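Local coordinates for thiaminase-I (Naegleria gruberi, PDB 4HCW), which belongs to the thiaminase family and has the two-lobed alpha/beta architecture seen in periplasmic-binding-protein-like folds, at residues P6-P18 against L59-I71. Sequence-based numbering, arbitrary orientation.
Sequences PKTLTVGLFPYLP and LQSLPDVFSTDSI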
loop_
_atom_site.group_PDB
_atom_site.type_symbol
_atom_site.label_atom_id
_atom_site.label_comp_id
_atom_site.label_asym_id
_atom_site.label_seq_id
_atom_site.Cartn_x
_atom_site.Cartn_y
_atom_site.Cartn_z
ATOM N N PRO A 6 18.811 3.508 29.177
ATOM C CA PRO A 6 18.106 4.768 29.435
ATOM C C PRO A 6 17.768 5.499 28.140
ATOM O O PRO A 6 16.594 5.747 27.860
ATOM C CB PRO A 6 19.123 5.572 30.247
ATOM C CG PRO A 6 19.946 4.539 30.932
ATOM C CD PRO A 6 20.056 3.402 29.957
ATOM N N LYS A 7 18.791 5.839 27.364
ATOM C CA LYS A 7 18.589 6.497 26.079
ATOM C C LYS A 7 18.303 5.478 24.979
ATOM O O LYS A 7 19.210 5.044 24.266
ATOM N N THR A 8 17.035 5.098 24.851
ATOM C CA THR A 8 16.619 4.118 23.856
ATOM C C THR A 8 15.627 4.725 22.869
ATOM O O THR A 8 14.965 5.716 23.172
ATOM C CB THR A 8 15.972 2.884 24.516
ATOM O OG1 THR A 8 14.711 3.250 25.090
ATOM C CG2 THR A 8 16.878 2.319 25.600
ATOM N N LEU A 9 15.527 4.122 21.688
ATOM C CA LEU A 9 14.621 4.606 20.651
ATOM C C LEU A 9 13.656 3.512 20.206
ATOM O O LEU A 9 14.077 2.465 19.712
ATOM C CB LEU A 9 15.414 5.120 19.448
ATOM C CG LEU A 9 14.614 5.768 18.316
ATOM C CD1 LEU A 9 14.055 7.111 18.757
ATOM C CD2 LEU A 9 15.467 5.923 17.067
ATOM N N THR A 10 12.362 3.757 20.380
ATOM C CA THR A 10 11.340 2.797 19.971
ATOM C C THR A 10 10.918 3.019 18.521
ATOM O O THR A 10 10.522 4.121 18.141
ATOM C CB THR A 10 10.096 2.863 20.880
ATOM O OG1 THR A 10 9.585 4.202 20.903
ATOM C CG2 THR A 10 10.448 2.435 22.297
ATOM N N VAL A 11 11.008 1.964 17.717
ATOM C CA VAL A 11 10.638 2.042 16.308
ATOM C C VAL A 11 9.475 1.110 15.983
ATOM O O VAL A 11 9.548 -0.095 16.226
ATOM C CB VAL A 11 11.827 1.700 15.391
ATOM C CG1 VAL A 11 11.415 1.798 13.930
ATOM C CG2 VAL A 11 13.001 2.620 15.680
ATOM N N GLY A 12 8.405 1.677 15.435
ATOM C CA GLY A 12 7.245 0.897 15.045
ATOM C C GLY A 12 7.245 0.577 13.561
ATOM O O GLY A 12 6.916 1.428 12.735
ATOM N N LEU A 13 7.611 -0.656 13.225
ATOM C CA LEU A 13 7.714 -1.074 11.831
ATOM C C LEU A 13 6.375 -1.522 11.251
ATOM O O LEU A 13 5.517 -2.040 11.968
ATOM C CB LEU A 13 8.739 -2.202 11.687
ATOM C CG LEU A 13 10.189 -1.855 12.026
ATOM C CD1 LEU A 13 11.089 -3.062 11.817
ATOM C CD2 LEU A 13 10.665 -0.676 11.193
ATOM N N PHE A 14 6.210 -1.318 9.948
ATOM C CA PHE A 14 5.032 -1.788 9.229
ATOM C C PHE A 14 5.054 -3.312 9.171
ATOM O O PHE A 14 5.921 -3.899 8.524
ATOM C CB PHE A 14 5.010 -1.197 7.819
ATOM C CG PHE A 14 3.761 -1.508 7.046
ATOM C CD1 PHE A 14 2.587 -0.817 7.293
ATOM C CD2 PHE A 14 3.767 -2.481 6.060
ATOM C CE1 PHE A 14 1.437 -1.097 6.579
ATOM C CE2 PHE A 14 2.622 -2.765 5.342
ATOM C CZ PHE A 14 1.455 -2.073 5.602
ATOM N N PRO A 15 4.096 -3.959 9.854
ATOM C CA PRO A 15 4.119 -5.410 10.067
ATOM C C PRO A 15 3.522 -6.216 8.918
ATOM O O PRO A 15 3.642 -7.441 8.912
ATOM C CB PRO A 15 3.253 -5.576 11.314
ATOM C CG PRO A 15 2.241 -4.484 11.191
ATOM C CD PRO A 15 2.934 -3.326 10.504
ATOM N N TYR A 16 2.892 -5.544 7.962
ATOM C CA TYR A 16 2.203 -6.246 6.885
ATOM C C TYR A 16 3.072 -6.437 5.644
ATOM O O TYR A 16 2.779 -5.907 4.572
ATOM C CB TYR A 16 0.887 -5.547 6.543
ATOM C CG TYR A 16 -0.077 -5.509 7.706
ATOM C CD1 TYR A 16 -0.925 -6.578 7.963
ATOM C CD2 TYR A 16 -0.129 -4.412 8.555
ATOM C CE1 TYR A 16 -1.805 -6.551 9.028
ATOM C CE2 TYR A 16 -1.004 -4.377 9.623
ATOM C CZ TYR A 16 -1.840 -5.449 9.854
ATOM O OH TYR A 16 -2.715 -5.421 10.914
ATOM N N LEU A 17 4.145 -7.203 5.813
ATOM C CA LEU A 17 5.016 -7.595 4.714
ATOM C C LEU A 17 4.694 -9.040 4.339
ATOM O O LEU A 17 4.112 -9.768 5.142
ATOM C CB LEU A 17 6.483 -7.451 5.131
ATOM C CG LEU A 17 6.968 -6.024 5.393
ATOM C CD1 LEU A 17 8.464 -6.003 5.661
ATOM C CD2 LEU A 17 6.616 -5.116 4.226
ATOM N N PRO A 18 5.057 -9.461 3.115
ATOM C CA PRO A 18 4.719 -10.818 2.671
ATOM C C PRO A 18 5.359 -11.913 3.522
ATOM O O PRO A 18 6.269 -11.643 4.306
ATOM C CB PRO A 18 5.284 -10.871 1.247
ATOM C CG PRO A 18 6.320 -9.795 1.201
ATOM C CD PRO A 18 5.766 -8.708 2.066
ATOM N N LEU A 59 -3.001 3.684 17.285
ATOM C CA LEU A 59 -2.915 5.057 16.801
ATOM C C LEU A 59 -3.074 6.055 17.945
ATOM O O LEU A 59 -2.798 7.244 17.786
ATOM C CB LEU A 59 -3.969 5.317 15.724
ATOM C CG LEU A 59 -3.827 4.523 14.423
ATOM C CD1 LEU A 59 -4.916 4.914 13.437
ATOM C CD2 LEU A 59 -2.449 4.732 13.816
ATOM N N GLN A 60 -3.525 5.564 19.095
ATOM C CA GLN A 60 -3.700 6.402 20.275
ATOM C C GLN A 60 -2.384 6.585 21.025
ATOM O O GLN A 60 -2.147 7.629 21.633
ATOM C CB GLN A 60 -4.758 5.804 21.207
ATOM N N SER A 61 -1.534 5.564 20.981
ATOM C CA SER A 61 -0.246 5.608 21.663
ATOM C C SER A 61 0.910 5.382 20.692
ATOM O O SER A 61 1.390 4.259 20.530
ATOM C CB SER A 61 -0.201 4.579 22.796
ATOM O OG SER A 61 -0.435 3.269 22.307
ATOM N N LEU A 62 1.352 6.459 20.053
ATOM C CA LEU A 62 2.421 6.391 19.065
ATOM C C LEU A 62 3.791 6.227 19.717
ATOM O O LEU A 62 4.061 6.823 20.759
ATOM C CB LEU A 62 2.413 7.648 18.192
ATOM C CG LEU A 62 1.132 7.929 17.404
ATOM C CD1 LEU A 62 1.174 9.319 16.790
ATOM C CD2 LEU A 62 0.923 6.875 16.327
ATOM N N PRO A 63 4.659 5.409 19.102
ATOM C CA PRO A 63 6.048 5.250 19.546
ATOM C C PRO A 63 6.886 6.467 19.160
ATOM O O PRO A 63 6.337 7.452 18.668
ATOM C CB PRO A 63 6.528 4.019 18.765
ATOM C CG PRO A 63 5.282 3.354 18.255
ATOM C CD PRO A 63 4.317 4.466 18.026
ATOM N N ASP A 64 8.195 6.395 19.382
ATOM C CA ASP A 64 9.097 7.480 19.006
ATOM C C ASP A 64 9.068 7.704 17.499
ATOM O O ASP A 64 8.886 8.825 17.027
ATOM C CB ASP A 64 10.526 7.176 19.461
ATOM C CG ASP A 64 10.691 7.255 20.964
ATOM O OD1 ASP A 64 10.031 8.112 21.591
ATOM O OD2 ASP A 64 11.480 6.462 21.520
ATOM N N VAL A 65 9.253 6.622 16.751
ATOM C CA VAL A 65 9.165 6.660 15.298
ATOM C C VAL A 65 8.371 5.453 14.809
ATOM O O VAL A 65 8.637 4.320 15.210
ATOM C CB VAL A 65 10.564 6.699 14.645
ATOM C CG1 VAL A 65 11.562 5.911 15.476
ATOM C CG2 VAL A 65 10.512 6.186 13.211
ATOM N N PHE A 66 7.385 5.704 13.954
ATOM C CA PHE A 66 6.470 4.658 13.517
ATOM C C PHE A 66 6.206 4.711 12.015
ATOM O O PHE A 66 6.318 5.766 11.390
ATOM C CB PHE A 66 5.145 4.773 14.276
ATOM C CG PHE A 66 4.529 6.142 14.212
ATOM C CD1 PHE A 66 3.684 6.489 13.170
ATOM C CD2 PHE A 66 4.798 7.085 15.192
ATOM C CE1 PHE A 66 3.121 7.748 13.106
ATOM C CE2 PHE A 66 4.236 8.346 15.133
ATOM C CZ PHE A 66 3.396 8.677 14.089
ATOM N N SER A 67 5.854 3.563 11.446
ATOM C CA SER A 67 5.457 3.493 10.046
ATOM C C SER A 67 3.952 3.284 9.951
ATOM O O SER A 67 3.420 2.302 10.468
ATOM C CB SER A 67 6.193 2.359 9.331
ATOM O OG SER A 67 5.843 2.312 7.958
ATOM N N THR A 68 3.267 4.215 9.296
ATOM C CA THR A 68 1.817 4.141 9.171
ATOM C C THR A 68 1.359 4.328 7.733
ATOM O O THR A 68 2.040 4.966 6.930
ATOM C CB THR A 68 1.122 5.201 10.043
ATOM O OG1 THR A 68 -0.286 5.192 9.775
ATOM C CG2 THR A 68 1.678 6.585 9.741
ATOM N N ASP A 69 0.200 3.763 7.413
ATOM C CA ASP A 69 -0.419 3.983 6.116
ATOM C C ASP A 69 -0.831 5.446 6.036
ATOM O O ASP A 69 -1.329 6.012 7.009
ATOM C CB ASP A 69 -1.640 3.074 5.949
ATOM C CG ASP A 69 -2.133 3.004 4.513
ATOM O OD1 ASP A 69 -1.999 4.004 3.774
ATOM O OD2 ASP A 69 -2.661 1.942 4.121
ATOM N N SER A 70 -0.619 6.059 4.876
ATOM C CA SER A 70 -0.949 7.468 4.691
ATOM C C SER A 70 -2.459 7.697 4.631
ATOM O O SER A 70 -2.920 8.838 4.615
ATOM C CB SER A 70 -0.274 8.017 3.433
ATOM O OG SER A 70 -0.619 7.252 2.293
ATOM N N ILE A 71 -3.222 6.607 4.608
ATOM C CA ILE A 71 -4.679 6.690 4.579
ATOM C C ILE A 71 -5.219 7.248 5.896
ATOM O O ILE A 71 -6.330 7.776 5.948
ATOM C CB ILE A 71 -5.321 5.312 4.282
ATOM C CG1 ILE A 71 -6.777 5.475 3.836
ATOM C CG2 ILE A 71 -5.213 4.386 5.487
ATOM C CD1 ILE A 71 -7.444 4.174 3.456
#
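Gly12 and Phe66 bring their CA atoms to 4.1 Å where strands 8-13 and 65-69 run as parallel neighbours in the mixed sheet of this alpha/beta fold; strand 44-50 pairs with the other edge of 8-13, and 260-267 lies antiparallel beyond 65-69. This is the buried, closely packed part. Gly12 N donates a hydrogen bond to Val65 O (2.7 Å), Gly12 O accepts one from Ser67 N, and Thr10 O accepts one from Val65 N. On the sheet face bearing the two valines, Val11 and Val65 lie side by side and point the same way, CG2 of Val11 3.6 Å from CG1 of Val65. With chi1 at -178°, Ser67 turns OG alongside Phe14 CB; that hydroxyl is hydrogen-bonded to Gln116 OE1.

Toward the N-terminal end of strand 8-13 and the loop leading into 65-69 the contact becomes more polar and more exposed. Leu9 CD1 still rests on Asp64 CB, but Thr10 and Asp64 are partly open to solvent and clasp each other. Asp64 N donates to Thr10 OG1 (3.0 Å), while Asp64 OD2, also salt-bridged to Lys275, is met on its anti side by Thr10 N at 3.1 Å, the N-H pointing almost straight at the oxygen (175°).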